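Local coordinates for UPF0135 protein SA1388 (Staphylococcus aureus subsp. aureus, PDB 3LNL), which is of unknown function but binds two zinc ions at a dinuclear centre and assembles into a toroid-shaped hexamer of the NIF3 family, at residues 47-52 with 63-68; 69-74 with 86-91; 51-56 with 358-363; 25-30 with 100-105. The protein carries 2 engineered substitutions. All blocks are in the same frame, centred on the assembly; numbering follows the deposited sequence. Where two conformers were deposited one is given.

Contact 1 of 4, residues 47-52 with 63-68; sequences LDCTLE and NTIISH. With ZN (zinc ion), chain G.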
loop_
_atom_site.group_PDB
_atom_site.type_symbol
_atom_site.label_atom_id
_atom_site.label_comp_id
_atom_site.label_asym_id
_atom_site.label_seq_id
_atom_site.Cartn_x
_atom_site.Cartn_y
_atom_site.Cartn_z
ATOM N N LEU B 47 27.679 15.194 17.082
ATOM C CA LEU B 47 26.337 15.231 16.528
ATOM C C LEU B 47 26.325 14.428 15.225
ATOM O O LEU B 47 25.553 13.451 15.071
ATOM C CB LEU B 47 25.876 16.692 16.299
ATOM C CG LEU B 47 24.595 16.953 15.531
ATOM C CD1 LEU B 47 23.417 16.248 16.267
ATOM C CD2 LEU B 47 24.313 18.474 15.342
ATOM N N ASP B 48 27.172 14.842 14.290
ATOM C CA ASP B 48 27.372 14.200 13.020
ATOM C C ASP B 48 28.841 13.782 12.995
ATOM O O ASP B 48 29.731 14.600 13.325
ATOM C CB ASP B 48 27.146 15.172 11.861
ATOM C CG ASP B 48 25.654 15.445 11.622
ATOM O OD1 ASP B 48 24.950 14.494 11.285
ATOM O OD2 ASP B 48 25.232 16.602 11.731
ATOM N N CYS B 49 29.071 12.536 12.567
ATOM C CA CYS B 49 30.444 11.997 12.448
ATOM C C CYS B 49 31.007 12.372 11.084
ATOM O O CYS B 49 30.882 11.601 10.138
ATOM C CB CYS B 49 30.437 10.503 12.579
ATOM S SG CYS B 49 32.142 9.838 12.562
ATOM N N THR B 50 31.527 13.605 10.962
ATOM C CA THR B 50 32.091 14.085 9.716
ATOM C C THR B 50 33.559 13.622 9.632
ATOM O O THR B 50 34.136 13.069 10.627
ATOM C CB THR B 50 32.086 15.604 9.661
ATOM O OG1 THR B 50 32.967 16.100 10.669
ATOM C CG2 THR B 50 30.641 16.162 9.873
ATOM N N LEU B 51 34.213 13.915 8.507
ATOM C CA LEU B 51 35.638 13.513 8.368
ATOM C C LEU B 51 36.506 14.180 9.426
ATOM O O LEU B 51 37.447 13.561 9.982
ATOM C CB LEU B 51 36.186 13.832 6.984
ATOM C CG LEU B 51 37.573 13.273 6.549
ATOM C CD1 LEU B 51 37.543 11.794 6.468
ATOM C CD2 LEU B 51 37.958 13.866 5.177
ATOM N N GLU B 52 36.232 15.457 9.712
ATOM C CA GLU B 52 37.016 16.185 10.733
ATOM C C GLU B 52 36.867 15.521 12.101
ATOM O O GLU B 52 37.831 15.438 12.855
ATOM C CB GLU B 52 36.651 17.684 10.794
ATOM C CG GLU B 52 37.135 18.495 9.551
ATOM C CD GLU B 52 36.713 19.985 9.534
ATOM O OE1 GLU B 52 35.757 20.410 10.241
ATOM O OE2 GLU B 52 37.352 20.750 8.765
ATOM N N ASN B 63 39.389 5.453 19.992
ATOM C CA ASN B 63 38.952 4.514 18.959
ATOM C C ASN B 63 37.456 4.335 18.926
ATOM O O ASN B 63 36.966 3.457 18.210
ATOM C CB ASN B 63 39.676 3.164 19.076
ATOM C CG ASN B 63 39.182 2.353 20.246
ATOM O OD1 ASN B 63 38.492 2.889 21.090
ATOM N ND2 ASN B 63 39.534 1.063 20.310
ATOM N N THR B 64 36.716 5.189 19.633
ATOM C CA THR B 64 35.261 5.082 19.688
ATOM C C THR B 64 34.628 6.453 19.567
ATOM O O THR B 64 35.004 7.397 20.319
ATOM C CB THR B 64 34.808 4.404 21.000
ATOM O OG1 THR B 64 35.477 3.148 21.112
ATOM C CG2 THR B 64 33.259 4.187 21.071
ATOM N N ILE B 65 33.674 6.558 18.625
ATOM C CA ILE B 65 32.895 7.755 18.425
ATOM C C ILE B 65 31.466 7.368 18.678
ATOM O O ILE B 65 30.996 6.365 18.132
ATOM C CB ILE B 65 33.071 8.381 17.011
ATOM C CG1 ILE B 65 34.550 8.760 16.821
ATOM C CG2 ILE B 65 32.111 9.630 16.758
ATOM C CD1 ILE B 65 34.960 9.147 15.386
ATOM N N ILE B 66 30.787 8.153 19.525
ATOM C CA ILE B 66 29.347 8.065 19.660
ATOM C C ILE B 66 28.694 9.341 19.065
ATOM O O ILE B 66 28.879 10.451 19.584
ATOM C CB ILE B 66 28.901 7.951 21.123
ATOM C CG1 ILE B 66 29.520 6.741 21.811
ATOM C CG2 ILE B 66 27.306 7.813 21.151
ATOM C CD1 ILE B 66 29.228 6.650 23.322
ATOM N N SER B 67 27.934 9.177 17.988
ATOM C CA SER B 67 27.259 10.289 17.362
ATOM C C SER B 67 25.769 10.194 17.650
ATOM O O SER B 67 25.271 9.129 18.022
ATOM C CB SER B 67 27.516 10.313 15.835
ATOM O OG SER B 67 26.821 9.241 15.171
ATOM N N HIS B 68 25.076 11.325 17.513
ATOM C CA HIS B 68 23.636 11.329 17.557
ATOM C C HIS B 68 23.086 10.848 16.211
ATOM O O HIS B 68 22.359 9.858 16.141
ATOM C CB HIS B 68 23.098 12.715 17.883
ATOM C CG HIS B 68 21.614 12.775 18.009
ATOM N ND1 HIS B 68 20.886 11.833 18.698
ATOM C CD2 HIS B 68 20.716 13.664 17.531
ATOM C CE1 HIS B 68 19.611 12.179 18.690
ATOM N NE2 HIS B 68 19.458 13.220 17.887
HETATM ZN ZN ZN G . 17.526 14.181 17.375
HETATM O O HOH W 1 17.872 13.674 15.379
HETATM O O HOH W 2 15.785 15.018 16.337
#
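Residues 47-52 leave strand 43-46 and turn into helix 51-60 beside strand 64-67, the two backbones coming closest at Leu-47 and His-68, whose CA atoms are 4.9 Å apart. There His-68 N makes a weak, strongly bent hydrogen bond to Leu-47 O (3.3 Å, 122° at the hydrogen). The two side chains run side by side in the same direction, both with CG anti to the backbone N, and Leu-47 CD1 rests at the edge of the imidazole, in its plane, 3.9 Å from His-68 CD2. A branched apolar residue suits this place because it packs on the ring without competing for its nitrogens. His-68 NE2 binds one zinc at 2.2 Å, with Asp-106 and Glu-333 completing the protein ligands, while ND1 donates to Met-101 O, which, with the zinc, helps hold the ring's rotation. These segments belong to a beta-alpha-beta unit, strand 43-46, helix 51-60, strand 64-67, with His-68 following Ser-67 at its C-terminal side. Farther back, Cys-49, the centre of an inverse gamma turn, points SG at Ile-65 CD1 (4.0 Å), sulfur against methyl. A small residue fits at Ser-67, CB lying against Leu-47 O; its OG is hydrogen-bonded to His-69 O.

Contact 2 of 4, residues 69-74 with 86-91; sequences HPLIFK and LIIRKL. With ZN (zinc ion), chain F.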
loop_
_atom_site.group_PDB
_atom_site.type_symbol
_atom_site.label_atom_id
_atom_site.label_comp_id
_atom_site.label_asym_id
_atom_site.label_seq_id
_atom_site.Cartn_x
_atom_site.Cartn_y
_atom_site.Cartn_z
ATOM N N HIS B 69 23.492 11.502 15.136
ATOM C CA HIS B 69 22.982 11.166 13.830
ATOM C C HIS B 69 23.720 9.928 13.303
ATOM O O HIS B 69 24.949 9.852 13.405
ATOM C CB HIS B 69 23.128 12.312 12.868
ATOM C CG HIS B 69 22.234 13.479 13.178
ATOM N ND1 HIS B 69 22.575 14.776 12.851
ATOM C CD2 HIS B 69 21.037 13.547 13.791
ATOM C CE1 HIS B 69 21.608 15.588 13.240
ATOM N NE2 HIS B 69 20.624 14.864 13.739
ATOM N N PRO B 70 22.994 8.993 12.713
ATOM C CA PRO B 70 23.621 7.770 12.214
ATOM C C PRO B 70 24.318 8.057 10.882
ATOM O O PRO B 70 23.717 8.528 9.924
ATOM C CB PRO B 70 22.426 6.801 12.064
ATOM C CG PRO B 70 21.265 7.652 11.906
ATOM C CD PRO B 70 21.533 8.930 12.617
ATOM N N LEU B 71 25.607 7.761 10.804
ATOM C CA LEU B 71 26.366 8.036 9.607
ATOM C C LEU B 71 25.842 7.163 8.463
ATOM O O LEU B 71 25.896 7.565 7.293
ATOM C CB LEU B 71 27.832 7.738 9.859
ATOM C CG LEU B 71 28.850 7.966 8.746
ATOM C CD1 LEU B 71 28.857 9.470 8.304
ATOM C CD2 LEU B 71 30.234 7.487 9.166
ATOM N N ILE B 72 25.410 5.958 8.809
ATOM C CA ILE B 72 24.740 5.069 7.845
ATOM C C ILE B 72 23.293 5.074 8.244
ATOM O O ILE B 72 22.961 4.714 9.370
ATOM C CB ILE B 72 25.282 3.640 7.857
ATOM C CG1 ILE B 72 26.761 3.631 7.470
ATOM C CG2 ILE B 72 24.436 2.698 6.857
ATOM C CD1 ILE B 72 27.459 2.258 7.740
ATOM N N PHE B 73 22.439 5.561 7.366
ATOM C CA PHE B 73 21.020 5.624 7.675
ATOM C C PHE B 73 20.278 4.710 6.749
ATOM O O PHE B 73 19.893 3.623 7.151
ATOM C CB PHE B 73 20.502 7.055 7.667
ATOM C CG PHE B 73 19.071 7.163 8.020
ATOM C CD1 PHE B 73 18.592 6.644 9.226
ATOM C CD2 PHE B 73 18.176 7.782 7.153
ATOM C CE1 PHE B 73 17.260 6.723 9.560
ATOM C CE2 PHE B 73 16.789 7.864 7.478
ATOM C CZ PHE B 73 16.338 7.330 8.670
ATOM N N LYS B 74 20.119 5.080 5.497
ATOM C CA LYS B 74 19.617 4.096 4.566
ATOM C C LYS B 74 20.857 3.310 4.104
ATOM O O LYS B 74 21.972 3.829 4.013
ATOM C CB LYS B 74 18.804 4.763 3.452
ATOM C CG LYS B 74 17.635 5.562 4.046
ATOM C CD LYS B 74 16.310 5.423 3.287
ATOM C CE LYS B 74 15.086 5.826 4.153
ATOM N NZ LYS B 74 15.009 7.308 4.476
ATOM N N LEU B 86 34.229 8.005 2.027
ATOM C CA LEU B 86 35.544 8.394 2.519
ATOM C C LEU B 86 35.580 8.368 4.048
ATOM O O LEU B 86 36.543 7.923 4.628
ATOM C CB LEU B 86 35.872 9.796 1.987
ATOM C CG LEU B 86 37.316 10.257 2.042
ATOM C CD1 LEU B 86 38.159 9.449 1.072
ATOM C CD2 LEU B 86 37.407 11.769 1.707
ATOM N N ILE B 87 34.493 8.746 4.695
ATOM C CA ILE B 87 34.422 8.795 6.142
ATOM C C ILE B 87 34.356 7.337 6.697
ATOM O O ILE B 87 35.097 6.953 7.625
ATOM C CB ILE B 87 33.175 9.576 6.645
ATOM C CG1 ILE B 87 33.209 11.048 6.185
ATOM C CG2 ILE B 87 33.083 9.553 8.153
ATOM C CD1 ILE B 87 31.917 11.777 6.433
ATOM N N ILE B 88 33.529 6.505 6.068
ATOM C CA ILE B 88 33.304 5.162 6.563
ATOM C C ILE B 88 34.607 4.367 6.405
ATOM O O ILE B 88 35.015 3.611 7.304
ATOM C CB ILE B 88 32.139 4.505 5.794
ATOM C CG1 ILE B 88 30.802 5.190 6.113
ATOM C CG2 ILE B 88 32.086 2.984 6.079
ATOM C CD1 ILE B 88 29.662 4.836 5.044
ATOM N N ARG B 89 35.242 4.502 5.233
ATOM C CA ARG B 89 36.537 3.859 4.966
ATOM C C ARG B 89 37.628 4.316 5.951
ATOM O O ARG B 89 38.425 3.515 6.403
ATOM C CB ARG B 89 37.012 4.093 3.518
ATOM C CG ARG B 89 36.072 3.474 2.443
ATOM C CD ARG B 89 36.327 3.998 1.046
ATOM N NE ARG B 89 37.714 3.770 0.663
ATOM C CZ ARG B 89 38.215 2.621 0.223
ATOM N NH1 ARG B 89 37.446 1.539 -0.038
ATOM N NH2 ARG B 89 39.490 2.558 -0.041
ATOM N N LYS B 90 37.645 5.594 6.288
ATOM C CA LYS B 90 38.637 6.077 7.218
ATOM C C LYS B 90 38.437 5.467 8.611
ATOM O O LYS B 90 39.418 5.102 9.247
ATOM C CB LYS B 90 38.672 7.615 7.247
ATOM C CG LYS B 90 39.875 8.179 8.094
ATOM C CD LYS B 90 40.493 9.404 7.464
ATOM C CE LYS B 90 41.851 9.791 8.026
ATOM N NZ LYS B 90 42.097 11.187 7.536
ATOM N N LEU B 91 37.185 5.330 9.055
ATOM C CA LEU B 91 36.860 4.692 10.358
ATOM C C LEU B 91 37.437 3.287 10.366
ATOM O O LEU B 91 38.144 2.880 11.286
ATOM C CB LEU B 91 35.324 4.646 10.593
ATOM C CG LEU B 91 34.691 6.003 10.891
ATOM C CD1 LEU B 91 33.134 6.060 10.674
ATOM C CD2 LEU B 91 35.087 6.445 12.322
HETATM ZN ZN ZN F . 18.507 15.376 14.205
HETATM O O HOH W 3 18.091 14.145 12.377
HETATM O O HOH W 4 16.293 15.603 14.165
HETATM O O HOH W 1 17.872 13.674 15.379
#
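Leu-71 holds CG anti to its backbone N (chi1 -179°), and with chi2 near 60° this extends CD2 straight at helix 83-93. On the helix, Ile-87 and Ile-88 both place CG1 beside the backbone N and anti to the carbonyl carbon, which leaves the CG2 of Ile-87 and the CG1 arm of Ile-88 facing the incoming leucine. A single methyl therefore carries most of the contact. Leu-71 CD2 lies 3.6 Å from Leu-91 CD1, the two leucines meeting tip to tip, and 3.7 Å from Ile-87 CG2, where the side chains cross obliquely. It also reaches Ile-88 CG1 at 3.9 Å. Positions 87, 88 and 91 are one, three and four residues apart, so they share one side of the helix and together receive the methyl; leucine, with its branch at CG, is long enough to reach all three. Ile-72 adds a second, looser touch, its CG1 lying 4.0 Å from Ile-88 CD1 with the side chains crossing at about a right angle. No hydrogen bond joins the segments, and cohesion comes from apolar packing, to which Leu-98 of strand 97-100 adds, touching both leucines. Val-76 and Leu-79 of a neighbouring subunit pack on Ile-72 and Ile-88, so the contact continues into the hexamer. At the other end of 69-74, His-69 binds the second zinc through NE2 (2.2 Å), its ND1 engaged by Asp-48. The loop thus runs from a dinuclear zinc site, the metal centre of this NIF3-family protein, to the hydrophobic face of a helix.

Contact 3 of 4, residues 51-56 with 358-363; sequences LEVVNE and EASTIN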
loop_
_atom_site.group_PDB
_atom_site.type_symbol
_atom_site.label_atom_id
_atom_site.label_comp_id
_atom_site.label_asym_id
_atom_site.label_seq_id
_atom_site.Cartn_x
_atom_site.Cartn_y
_atom_site.Cartn_z
ATOM N N LEU B 51 34.213 13.915 8.507
ATOM C CA LEU B 51 35.638 13.513 8.368
ATOM C C LEU B 51 36.506 14.180 9.426
ATOM O O LEU B 51 37.447 13.561 9.982
ATOM C CB LEU B 51 36.186 13.832 6.984
ATOM C CG LEU B 51 37.573 13.273 6.549
ATOM C CD1 LEU B 51 37.543 11.794 6.468
ATOM C CD2 LEU B 51 37.958 13.866 5.177
ATOM N N GLU B 52 36.232 15.457 9.712
ATOM C CA GLU B 52 37.016 16.185 10.733
ATOM C C GLU B 52 36.867 15.521 12.101
ATOM O O GLU B 52 37.831 15.438 12.855
ATOM C CB GLU B 52 36.651 17.684 10.794
ATOM C CG GLU B 52 37.135 18.495 9.551
ATOM C CD GLU B 52 36.713 19.985 9.534
ATOM O OE1 GLU B 52 35.757 20.410 10.241
ATOM O OE2 GLU B 52 37.352 20.750 8.765
ATOM N N VAL B 53 35.679 14.993 12.406
ATOM C CA VAL B 53 35.477 14.319 13.688
ATOM C C VAL B 53 36.339 13.032 13.768
ATOM O O VAL B 53 36.954 12.745 14.803
ATOM C CB VAL B 53 33.997 14.033 13.950
ATOM C CG1 VAL B 53 33.806 13.081 15.205
ATOM C CG2 VAL B 53 33.266 15.363 14.142
ATOM N N VAL B 54 36.405 12.299 12.673
ATOM C CA VAL B 54 37.202 11.101 12.618
ATOM C C VAL B 54 38.694 11.461 12.811
ATOM O O VAL B 54 39.378 10.800 13.588
ATOM C CB VAL B 54 36.969 10.301 11.306
ATOM C CG1 VAL B 54 37.810 9.023 11.303
ATOM C CG2 VAL B 54 35.484 9.997 11.133
ATOM N N ASN B 55 39.140 12.552 12.178
ATOM C CA ASN B 55 40.525 13.005 12.284
ATOM C C ASN B 55 40.820 13.409 13.688
ATOM O O ASN B 55 41.917 13.182 14.180
ATOM C CB ASN B 55 40.798 14.173 11.338
ATOM C CG ASN B 55 40.856 13.740 9.869
ATOM O OD1 ASN B 55 41.160 12.596 9.577
ATOM N ND2 ASN B 55 40.659 14.682 8.961
ATOM N N GLU B 56 39.846 14.046 14.331
ATOM C CA GLU B 56 39.985 14.453 15.737
ATOM C C GLU B 56 40.118 13.215 16.683
ATOM O O GLU B 56 40.954 13.198 17.584
ATOM C CB GLU B 56 38.788 15.349 16.128
ATOM C CG GLU B 56 38.694 15.806 17.616
ATOM C CD GLU B 56 37.367 16.498 17.905
ATOM O OE1 GLU B 56 37.340 17.243 18.859
ATOM O OE2 GLU B 56 36.328 16.308 17.188
ATOM N N GLU B 358 35.357 12.789 25.721
ATOM C CA GLU B 358 35.450 14.217 25.368
ATOM C C GLU B 358 34.367 14.509 24.373
ATOM O O GLU B 358 34.070 13.682 23.507
ATOM C CB GLU B 358 36.811 14.521 24.730
ATOM C CG GLU B 358 37.969 14.526 25.697
ATOM C CD GLU B 358 39.246 14.983 25.015
ATOM O OE1 GLU B 358 39.223 15.998 24.295
ATOM O OE2 GLU B 358 40.264 14.270 25.123
ATOM N N ALA B 359 33.786 15.688 24.474
ATOM C CA ALA B 359 32.863 16.174 23.494
ATOM C C ALA B 359 33.681 16.778 22.306
ATOM O O ALA B 359 34.591 17.572 22.546
ATOM C CB ALA B 359 32.003 17.231 24.145
ATOM N N SER B 360 33.434 16.337 21.074
ATOM C CA SER B 360 34.071 16.953 19.893
ATOM C C SER B 360 33.787 18.447 19.872
ATOM O O SER B 360 32.652 18.876 20.033
ATOM C CB SER B 360 33.551 16.364 18.559
ATOM O OG SER B 360 34.057 17.122 17.434
ATOM N N THR B 361 34.845 19.221 19.696
ATOM C CA THR B 361 34.793 20.669 19.656
ATOM C C THR B 361 34.512 21.195 18.257
ATOM O O THR B 361 34.339 22.393 18.078
ATOM C CB THR B 361 36.188 21.263 20.090
ATOM O OG1 THR B 361 37.215 20.796 19.169
ATOM C CG2 THR B 361 36.581 20.777 21.485
ATOM N N ILE B 362 34.493 20.331 17.251
ATOM C CA ILE B 362 34.330 20.811 15.887
ATOM C C ILE B 362 32.887 21.298 15.631
ATOM O O ILE B 362 31.940 20.592 15.892
ATOM C CB ILE B 362 34.766 19.735 14.902
ATOM C CG1 ILE B 362 36.296 19.522 15.076
ATOM C CG2 ILE B 362 34.435 20.172 13.406
ATOM C CD1 ILE B 362 36.754 18.322 14.503
ATOM N N ASN B 363 32.732 22.507 15.107
ATOM C CA ASN B 363 31.443 22.931 14.619
ATOM C C ASN B 363 31.195 22.297 13.249
ATOM O O ASN B 363 31.866 22.619 12.302
ATOM C CB ASN B 363 31.367 24.464 14.530
ATOM C CG ASN B 363 29.978 24.931 14.197
ATOM O OD1 ASN B 363 29.341 24.386 13.284
ATOM N ND2 ASN B 363 29.474 25.952 14.949
#
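Glu-56 stretches from helix 51-60 toward the chain just past strand 357-359, its CG anti to the backbone N (chi1 176°) and the rest extended, so that the carboxylate faces residues 360 and 361 with both oxygens. Each oxygen uses its syn lone pair: OE2 accepts from Ser-360 OG at a very short 2.4 Å, and OE1 from Thr-361 N at 3.3 Å with a fairly straight 159° at the hydrogen. Ser-360 OG, itself anti to the backbone N, also accepts from Ile-362 N (3.2 Å), closing an ST turn; serine suits the place because one hydroxyl can give to the carboxylate and receive from the backbone. Ile-362 CD1 reaches 3.4 Å from Glu-56 OE2 and touches the CB of both glutamates; its side chain crosses exposed Glu-52 obliquely in the conformer given. Val-53 adds CG2 against Ser-360 OG (3.8 Å). The contact ties the helix of the beta-alpha-beta unit, 51-60, to the turn after strand 357-359, the sheet's outermost strand within this chain. Two bonds, one to each oxygen, should restrict the carboxylate's rotation, and the donors probably help stabilise its negative charge; the 2.4 Å between Ser-360 OG and Glu-56 OE2 suggests an unusually strong bond or crowding in the model.

Contact 4 of 4, residues 25-30 with 100-105; sequences SWDNVG and AMHTNL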
loop_
_atom_site.group_PDB
_atom_site.type_symbol
_atom_site.label_atom_id
_atom_site.label_comp_id
_atom_site.label_asym_id
_atom_site.label_seq_id
_atom_site.Cartn_x
_atom_site.Cartn_y
_atom_site.Cartn_z
ATOM N N SER B 25 11.317 2.614 14.839
ATOM C CA SER B 25 11.587 1.394 14.080
ATOM C C SER B 25 12.234 1.650 12.724
ATOM O O SER B 25 12.927 0.793 12.218
ATOM C CB SER B 25 10.286 0.608 13.863
ATOM O OG SER B 25 9.415 1.400 13.079
ATOM N N TRP B 26 12.065 2.847 12.156
ATOM C CA TRP B 26 12.793 3.228 10.939
ATOM C C TRP B 26 14.269 3.627 11.181
ATOM O O TRP B 26 14.990 3.819 10.226
ATOM C CB TRP B 26 12.090 4.386 10.186
ATOM C CG TRP B 26 11.772 5.556 11.061
ATOM C CD1 TRP B 26 10.561 5.838 11.638
ATOM C CD2 TRP B 26 12.680 6.596 11.491
ATOM N NE1 TRP B 26 10.672 6.983 12.426
ATOM C CE2 TRP B 26 11.949 7.469 12.341
ATOM C CE3 TRP B 26 14.013 6.866 11.248
ATOM C CZ2 TRP B 26 12.521 8.564 12.949
ATOM C CZ3 TRP B 26 14.589 7.982 11.860
ATOM C CH2 TRP B 26 13.830 8.818 12.692
ATOM N N ASP B 27 14.685 3.829 12.438
ATOM C CA ASP B 27 15.979 4.418 12.727
ATOM C C ASP B 27 17.080 3.345 12.586
ATOM O O ASP B 27 16.785 2.137 12.436
ATOM C CB ASP B 27 15.958 4.974 14.151
ATOM C CG ASP B 27 16.938 6.079 14.383
ATOM O OD1 ASP B 27 17.762 6.404 13.506
ATOM O OD2 ASP B 27 16.893 6.626 15.530
ATOM N N ASN B 28 18.323 3.798 12.570
ATOM C CA ASN B 28 19.476 2.925 12.512
ATOM C C ASN B 28 20.401 3.247 13.669
ATOM O O ASN B 28 21.173 4.209 13.604
ATOM C CB ASN B 28 20.162 3.092 11.175
ATOM C CG ASN B 28 21.147 1.968 10.891
ATOM O OD1 ASN B 28 20.929 0.854 11.316
ATOM N ND2 ASN B 28 22.254 2.277 10.224
ATOM N N VAL B 29 20.306 2.469 14.753
ATOM C CA VAL B 29 21.011 2.802 16.003
ATOM C C VAL B 29 21.904 1.691 16.494
ATOM O O VAL B 29 21.805 0.537 16.040
ATOM C CB VAL B 29 20.053 3.281 17.140
ATOM C CG1 VAL B 29 19.347 4.606 16.751
ATOM C CG2 VAL B 29 19.033 2.226 17.513
ATOM N N GLY B 30 22.825 2.036 17.382
ATOM C CA GLY B 30 23.721 1.056 17.939
ATOM C C GLY B 30 25.083 1.080 17.293
ATOM O O GLY B 30 25.529 2.120 16.791
ATOM N N ALA B 100 25.796 4.927 17.044
ATOM C CA ALA B 100 24.811 5.949 16.901
ATOM C C ALA B 100 23.778 5.799 18.019
ATOM O O ALA B 100 23.146 4.731 18.188
ATOM C CB ALA B 100 24.064 5.846 15.533
ATOM N N MET B 101 23.604 6.873 18.766
ATOM C CA MET B 101 22.529 6.976 19.756
ATOM C C MET B 101 21.612 8.053 19.238
ATOM O O MET B 101 21.771 9.255 19.589
ATOM C CB MET B 101 23.128 7.305 21.142
ATOM C CG MET B 101 23.960 6.124 21.741
ATOM S SD MET B 101 24.633 6.641 23.324
ATOM C CE MET B 101 23.187 6.364 24.390
ATOM N N HIS B 102 20.659 7.627 18.381
ATOM C CA HIS B 102 19.855 8.566 17.643
ATOM C C HIS B 102 18.507 8.801 18.310
ATOM O O HIS B 102 18.483 9.407 19.384
ATOM C CB HIS B 102 19.728 8.191 16.178
ATOM C CG HIS B 102 19.162 9.287 15.346
ATOM N ND1 HIS B 102 18.338 9.054 14.259
ATOM C CD2 HIS B 102 19.256 10.634 15.477
ATOM C CE1 HIS B 102 17.974 10.223 13.739
ATOM N NE2 HIS B 102 18.503 11.196 14.466
ATOM N N THR B 103 17.400 8.282 17.762
ATOM C CA THR B 103 16.113 8.636 18.340
ATOM C C THR B 103 15.943 8.070 19.770
ATOM O O THR B 103 15.204 8.652 20.521
ATOM C CB THR B 103 14.907 8.312 17.445
ATOM O OG1 THR B 103 14.864 6.913 17.161
ATOM C CG2 THR B 103 14.943 9.146 16.123
ATOM N N ASN B 104 16.638 6.989 20.167
ATOM C CA ASN B 104 16.694 6.641 21.607
ATOM C C ASN B 104 17.151 7.784 22.518
ATOM O O ASN B 104 16.631 7.970 23.622
ATOM C CB ASN B 104 17.437 5.302 21.916
ATOM C CG ASN B 104 18.833 5.243 21.339
ATOM O OD1 ASN B 104 19.094 5.741 20.221
ATOM N ND2 ASN B 104 19.770 4.659 22.118
ATOM N N LEU B 105 18.075 8.597 22.049
ATOM C CA LEU B 105 18.493 9.759 22.834
ATOM C C LEU B 105 17.513 10.928 22.712
ATOM O O LEU B 105 17.400 11.701 23.653
ATOM C CB LEU B 105 19.908 10.185 22.427
ATOM C CG LEU B 105 20.627 11.135 23.370
ATOM C CD1 LEU B 105 21.038 10.429 24.680
ATOM C CD2 LEU B 105 21.854 11.696 22.573
#
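Trp-26 sends its six-membered ring across Thr-103 obliquely, CH2 lying 3.6 Å from Thr-103 CG2. Asp-27 follows with CG anti to the backbone N (chi1 -155°), a setting that drives its carboxylate into the turn at 102-103. OD1 takes the N-H of His-102 ND1 on its syn lone pair at 2.8 Å, nearly straight (170°) and exactly in the imidazole plane, although the carboxylate is tilted 72° to that ring; Asn-28 N meets the same oxygen from above the carboxylate plane. OD2 receives Thr-103 OG1 on its anti lone pair at 2.6 Å and Thr-103 N almost along the C-O axis at 2.8 Å, so four donors grip one aspartate at the start of helix 103-106. His-102 lies in the second shell of the dinuclear zinc site, its imidazole packed against the zinc-binding rings of His-68 and His-69; Asp-27, behind it, probably sets its orientation and protonation. Val-29 then turns CG1 onto His-102 CB (3.7 Å), crossing it at about a right angle. Gly-30 pairs with Ala-100 in an antiparallel hydrogen-bonded bridge, Gly-30 N to Ala-100 O and Ala-100 N to Gly-30 O, both 2.8 Å; at its backbone angles a CB would press on Val-29 O, so glycine fits.

All four contacts lie in one NIF3 region, built round a five-stranded mixed sheet ordered 30-32, 97-100, 64-67, 43-46, 357-359. Contact 4 joins one strand outermost within this chain to its neighbour and contact 3 ties helix 51-60 to the turn after the other, consistent with their centres being about 20 Å apart. Contacts 1 and 3 share Leu-51 and Glu-52, their centres about 7 Å apart. Along the chain contact 1 closes before contact 2 opens, both are nested inside the loop closed by contact 4, and contact 3 crosses contact 4. Contacts 1, 2 and 4 meet at the metal centre through His-68, His-69 and His-102, a shared water bridging the zincs, while the helix packing lies farther off.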